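Local atomic coordinates of tyrosyl-DNA phosphodiesterase 2 (Danio rerio, PDB entry 4F1H), a protein that belongs to the endonuclease/exonuclease/phosphatase family, within the DNase I-like clan, and carries a magnesium ion and nucleic acid in this model. Residues Y111-H116 with Q136-A141; S84-F89 with N97-Q102. All blocks are in the same frame, centred on the assembly; numbering follows the deposited sequence.

Contact 1 of 2, residues Y111-H116 with Q136-A141; sequences YLMTSH and QKIKEA. With nucleotides of chain A.
The ring of Y111 receives the methyl group of A141 on one face: CB sits over the ring centre, 3.8 Å from the centroid, a well-centred CH-pi contact. In the ring plane, at its edge, lies the sulphur of M113, two residues along the same strand. The other flat group, the imidazole of H116, meets the thymidine-5'-monophosphate DT1 of chain A at its edge: NE2 donates to OP3 over 2.8 Å, with 165° at the hydrogen and the oxygen in the ring plane. In Y111 a chi1 of -175° sets CG anti to the backbone N, on the side of A141. Its OH reaches a water at 2.9 Å, and that water donates to K137 O, so the last turn of the helix is linked to the tyrosine by a solvent bridge as well as by the methyl. Two residues on, M113 bends at chi3, and its tip rests against K137 and I138: SD lies 3.7 Å from I138 CG1, and CE 3.8 Å from K137 CB, where the two side chains cross at about a right angle. The lysine chain then leads away from the strand. Strand 111-114 and helix 136-140 run antiparallel (178°), their axes 10.4 Å apart, as strand and helix do in a beta-alpha-beta unit. Here that unit is strand 108-114, helix 124-140 and strand 145-150; V147 of the last strand touches M113, I138 and A141, while strand 97-105 flanks 108-114 on its other side.

Contact 2 of 2, residues S84-F89 with N97-Q102; sequences SEIICF and NLLIAQ
I87 N gives its hydrogen to L98 O over 2.8 Å, nearly straight at 167°; the CA of I86 also approaches this oxygen, at 3.3 Å, as a CA-H...O contact. L98 N returns the bond to I87 O, and E85 and I100 form a second reciprocal pair. These are the hydrogen-bonded pairs of an antiparallel hairpin; I86-L99 is the non-hydrogen-bonded pair between them, and S84-A101 the next one beyond E85-I100. On the face of E85, I87, L98 and I100, I87 CG1 meets I100 CD1 at 3.8 Å, and the CB atoms of I87 and L98 are neighbours. On the other face I86 divides its branches: CG1 touches L99 CD1 at 3.8 Å, whereas CG2 lies against the amide of N97, 3.6 Å from ND2, whose hydrogen bond goes to G63 O. N97 CG sits between its backbone N and carbonyl carbon (chi1 55°), on the side of I86 CG2. Past the strand, the ring of F89 folds back over the start of its partner. One face takes N97 CA, 3.6 Å above the plane and offset toward the rim; CE2 is 3.5 Å from N97 O. Backbone bonding thus fixes the register, aliphatic branches on both faces add apolar packing, and the F89 ring, lying over the backbone of N97 and L98, contributes CZ and CE1 against L98 CB.

Going from the N terminus, contact 2 comes first: strand 80-88 turns through a short loop and returns as strand 97-105, closing a beta hairpin. The chain then reverses into strand 108-114, and contact 1 closes the longer excursion through helix 124-140, the first half of a beta-alpha-beta crossover. The two contacts are in series, neither nested nor crossed, with centres about 8 Å apart. They share one sheet, since 97-105 and 108-114 are neighbours in it: L112 N lies 2.8 Å from A101 O, and S115 OG 2.6 Å from N97 O, both probable hydrogen bonds. Y111 OH also packs on I100 CD1, and the hairpin and strand 108-114 form one sheet, on which helix 124-140 packs.

Contact 1 of 2, residues Y111-H116 with Q136-A141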
# COMPACT_ATOMS: atom_id res chain seq x y z
N TYR B 111 -24.51 -4.18 -2.95
CA TYR B 111 -24.23 -2.75 -2.81
C TYR B 111 -23.12 -2.53 -3.85
O TYR B 111 -21.98 -2.93 -3.60
CB TYR B 111 -23.78 -2.50 -1.37
CG TYR B 111 -23.54 -1.07 -0.94
CD1 TYR B 111 -22.27 -0.51 -1.03
CD2 TYR B 111 -24.55 -0.32 -0.33
CE1 TYR B 111 -22.01 0.80 -0.58
CE2 TYR B 111 -24.32 1.01 0.11
CZ TYR B 111 -23.05 1.55 -0.01
OH TYR B 111 -22.80 2.85 0.43
N LEU B 112 -23.49 -1.99 -5.02
CA LEU B 112 -22.58 -1.90 -6.18
C LEU B 112 -21.94 -0.52 -6.23
O LEU B 112 -22.61 0.50 -6.05
CB LEU B 112 -23.36 -2.15 -7.47
CG LEU B 112 -24.12 -3.49 -7.44
CD1 LEU B 112 -25.10 -3.50 -8.61
CD2 LEU B 112 -23.19 -4.70 -7.51
N MET B 113 -20.63 -0.48 -6.44
CA MET B 113 -19.94 0.81 -6.38
C MET B 113 -18.91 0.92 -7.49
O MET B 113 -18.27 -0.04 -7.85
CB MET B 113 -19.15 0.91 -5.06
CG MET B 113 -19.94 0.54 -3.80
SD MET B 113 -18.81 0.25 -2.40
CE MET B 113 -18.05 1.87 -2.24
N THR B 114 -18.78 2.13 -8.05
CA THR B 114 -17.69 2.38 -9.01
C THR B 114 -17.12 3.79 -8.88
O THR B 114 -17.78 4.75 -8.46
CB THR B 114 -18.09 2.10 -10.49
OG1 THR B 114 -16.92 2.05 -11.31
CG2 THR B 114 -19.05 3.16 -11.05
N SER B 115 -15.86 3.91 -9.27
CA SER B 115 -15.21 5.20 -9.29
C SER B 115 -14.06 5.12 -10.28
O SER B 115 -13.60 4.02 -10.67
CB SER B 115 -14.71 5.57 -7.89
OG SER B 115 -14.19 6.90 -7.88
N HIS B 116 -13.62 6.28 -10.74
CA HIS B 116 -12.41 6.41 -11.53
C HIS B 116 -11.54 7.27 -10.63
O HIS B 116 -11.73 8.52 -10.57
CB HIS B 116 -12.79 7.13 -12.83
CG HIS B 116 -11.66 7.35 -13.77
ND1 HIS B 116 -11.80 8.15 -14.89
CD2 HIS B 116 -10.41 6.84 -13.82
CE1 HIS B 116 -10.67 8.15 -15.57
NE2 HIS B 116 -9.80 7.37 -14.94
N GLN B 136 -13.84 2.97 3.33
CA GLN B 136 -14.74 3.26 4.45
C GLN B 136 -16.19 2.95 4.09
O GLN B 136 -16.92 2.38 4.90
CB GLN B 136 -14.61 4.70 4.94
CG GLN B 136 -15.42 4.95 6.22
CD GLN B 136 -14.97 4.07 7.40
OE1 GLN B 136 -13.82 3.62 7.46
NE2 GLN B 136 -15.89 3.83 8.33
N LYS B 137 -16.59 3.27 2.85
CA LYS B 137 -17.96 2.99 2.43
C LYS B 137 -18.20 1.48 2.27
O LYS B 137 -19.29 0.99 2.56
CB LYS B 137 -18.31 3.71 1.13
CG LYS B 137 -18.30 5.21 1.25
CD LYS B 137 -19.45 5.72 2.12
CE LYS B 137 -19.28 7.22 2.36
NZ LYS B 137 -20.33 7.82 3.24
N ILE B 138 -17.18 0.74 1.83
CA ILE B 138 -17.32 -0.72 1.74
C ILE B 138 -17.49 -1.30 3.15
O ILE B 138 -18.37 -2.14 3.38
CB ILE B 138 -16.09 -1.38 1.09
CG1 ILE B 138 -15.98 -0.93 -0.37
CG2 ILE B 138 -16.13 -2.92 1.19
CD1 ILE B 138 -14.68 -1.50 -1.07
N LYS B 139 -16.64 -0.87 4.10
CA LYS B 139 -16.77 -1.31 5.50
C LYS B 139 -18.14 -1.04 6.10
O LYS B 139 -18.70 -1.90 6.81
CB LYS B 139 -15.74 -0.60 6.36
CG LYS B 139 -14.31 -1.02 6.16
CD LYS B 139 -13.42 -0.40 7.23
CE LYS B 139 -13.93 -0.69 8.64
NZ LYS B 139 -13.05 -0.06 9.68
N GLU B 140 -18.69 0.14 5.83
CA GLU B 140 -19.94 0.58 6.48
C GLU B 140 -21.20 0.19 5.75
O GLU B 140 -22.30 0.51 6.19
CB GLU B 140 -19.95 2.10 6.59
CG GLU B 140 -18.84 2.68 7.46
CD GLU B 140 -18.85 4.20 7.44
OE1 GLU B 140 -19.61 4.78 6.62
OE2 GLU B 140 -18.12 4.82 8.24
N ALA B 141 -21.07 -0.47 4.61
CA ALA B 141 -22.26 -0.83 3.84
C ALA B 141 -23.14 -1.75 4.70
O ALA B 141 -22.61 -2.50 5.53
CB ALA B 141 -21.83 -1.54 2.56
OP3 DT A 1 -7.10 7.33 -15.71
P DT A 1 -6.38 6.34 -16.57
OP1 DT A 1 -7.06 5.93 -17.79
OP2 DT A 1 -6.12 5.05 -15.84
O5' DT A 1 -4.96 6.97 -16.86
C5' DT A 1 -4.17 6.38 -17.90
C4' DT A 1 -2.90 7.20 -18.00
O4' DT A 1 -3.27 8.44 -18.67
C3' DT A 1 -2.25 7.58 -16.66
O3' DT A 1 -0.83 7.69 -16.86
C2' DT A 1 -2.83 8.96 -16.37
C1' DT A 1 -2.92 9.53 -17.79
N1 DT A 1 -3.91 10.64 -17.93
C2 DT A 1 -3.44 11.89 -18.30
O2 DT A 1 -2.24 12.13 -18.50
N3 DT A 1 -4.42 12.84 -18.40
C4 DT A 1 -5.79 12.70 -18.19
O4 DT A 1 -6.58 13.65 -18.33
C5 DT A 1 -6.19 11.36 -17.81
C7 DT A 1 -7.63 11.06 -17.51
C6 DT A 1 -5.27 10.40 -17.70
O HOH W 1 -21.68 2.38 3.06

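Contact 2 of 2, residues S84-F89 with N97-Q102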
# COMPACT_ATOMS: atom_id res chain seq x y z
N SER B 84 -29.93 4.68 -5.53
CA SER B 84 -28.57 5.00 -5.94
C SER B 84 -28.17 6.28 -5.27
O SER B 84 -29.04 7.04 -4.77
CB SER B 84 -28.42 5.14 -7.46
OG SER B 84 -29.12 6.24 -8.03
N GLU B 85 -26.87 6.52 -5.19
CA GLU B 85 -26.40 7.82 -4.71
C GLU B 85 -25.00 8.07 -5.20
O GLU B 85 -24.30 7.15 -5.66
CB GLU B 85 -26.41 7.90 -3.18
CG GLU B 85 -25.43 6.98 -2.52
CD GLU B 85 -25.62 6.98 -1.03
OE1 GLU B 85 -26.02 5.94 -0.47
OE2 GLU B 85 -25.41 8.05 -0.41
N ILE B 86 -24.61 9.34 -5.15
CA ILE B 86 -23.25 9.72 -5.54
C ILE B 86 -22.59 10.38 -4.38
O ILE B 86 -23.15 11.34 -3.79
CB ILE B 86 -23.28 10.67 -6.75
CG1 ILE B 86 -23.75 9.88 -8.00
CG2 ILE B 86 -21.88 11.26 -6.94
CD1 ILE B 86 -23.93 10.70 -9.28
N ILE B 87 -21.42 9.88 -4.01
CA ILE B 87 -20.67 10.50 -2.90
C ILE B 87 -19.60 11.36 -3.59
O ILE B 87 -18.85 10.87 -4.43
CB ILE B 87 -19.95 9.44 -2.03
CG1 ILE B 87 -20.92 8.36 -1.48
CG2 ILE B 87 -19.20 10.12 -0.87
CD1 ILE B 87 -22.06 8.90 -0.67
N CYS B 88 -19.58 12.65 -3.26
CA CYS B 88 -18.62 13.60 -3.80
C CYS B 88 -17.24 13.39 -3.16
O CYS B 88 -17.14 12.98 -2.00
CB CYS B 88 -19.17 15.01 -3.51
SG CYS B 88 -17.96 16.36 -3.54
N PHE B 89 -16.16 13.61 -3.93
CA PHE B 89 -14.79 13.57 -3.40
C PHE B 89 -14.40 15.06 -3.30
O PHE B 89 -14.15 15.70 -4.31
CB PHE B 89 -13.85 12.90 -4.42
CG PHE B 89 -13.96 11.41 -4.51
CD1 PHE B 89 -14.47 10.64 -3.48
CD2 PHE B 89 -13.55 10.77 -5.70
CE1 PHE B 89 -14.56 9.23 -3.58
CE2 PHE B 89 -13.60 9.38 -5.83
CZ PHE B 89 -14.13 8.60 -4.77
N ASN B 97 -15.81 10.87 -8.43
CA ASN B 97 -16.79 10.66 -7.38
C ASN B 97 -17.00 9.17 -7.16
O ASN B 97 -16.33 8.32 -7.80
CB ASN B 97 -18.11 11.40 -7.68
CG ASN B 97 -18.72 11.04 -9.04
OD1 ASN B 97 -18.48 9.94 -9.62
ND2 ASN B 97 -19.51 11.98 -9.58
N LEU B 98 -17.90 8.84 -6.26
CA LEU B 98 -18.21 7.43 -6.00
C LEU B 98 -19.68 7.21 -6.31
O LEU B 98 -20.53 7.81 -5.69
CB LEU B 98 -17.90 7.13 -4.52
CG LEU B 98 -18.18 5.73 -4.03
CD1 LEU B 98 -17.42 4.67 -4.86
CD2 LEU B 98 -17.80 5.61 -2.56
N LEU B 99 -19.98 6.36 -7.30
CA LEU B 99 -21.37 6.09 -7.71
C LEU B 99 -21.79 4.76 -7.12
O LEU B 99 -21.09 3.75 -7.29
CB LEU B 99 -21.42 6.05 -9.25
CG LEU B 99 -22.71 5.55 -9.94
CD1 LEU B 99 -23.96 6.40 -9.57
CD2 LEU B 99 -22.47 5.52 -11.47
N ILE B 100 -22.91 4.73 -6.39
CA ILE B 100 -23.33 3.54 -5.65
C ILE B 100 -24.74 3.22 -6.10
O ILE B 100 -25.58 4.11 -6.17
CB ILE B 100 -23.36 3.86 -4.13
CG1 ILE B 100 -21.93 4.09 -3.62
CG2 ILE B 100 -24.05 2.71 -3.35
CD1 ILE B 100 -21.83 4.74 -2.26
N ALA B 101 -25.01 1.96 -6.45
CA ALA B 101 -26.38 1.48 -6.72
C ALA B 101 -26.65 0.29 -5.82
O ALA B 101 -25.86 -0.66 -5.79
CB ALA B 101 -26.57 1.07 -8.20
N GLN B 102 -27.74 0.35 -5.07
CA GLN B 102 -28.17 -0.77 -4.23
C GLN B 102 -29.25 -1.51 -4.99
O GLN B 102 -30.14 -0.91 -5.55
CB GLN B 102 -28.72 -0.24 -2.90
CG GLN B 102 -27.68 0.54 -2.16
CD GLN B 102 -28.05 0.78 -0.71
OE1 GLN B 102 -28.14 1.92 -0.24
NE2 GLN B 102 -28.26 -0.31 0.02
O HOH W 2 -27.69 4.30 -2.11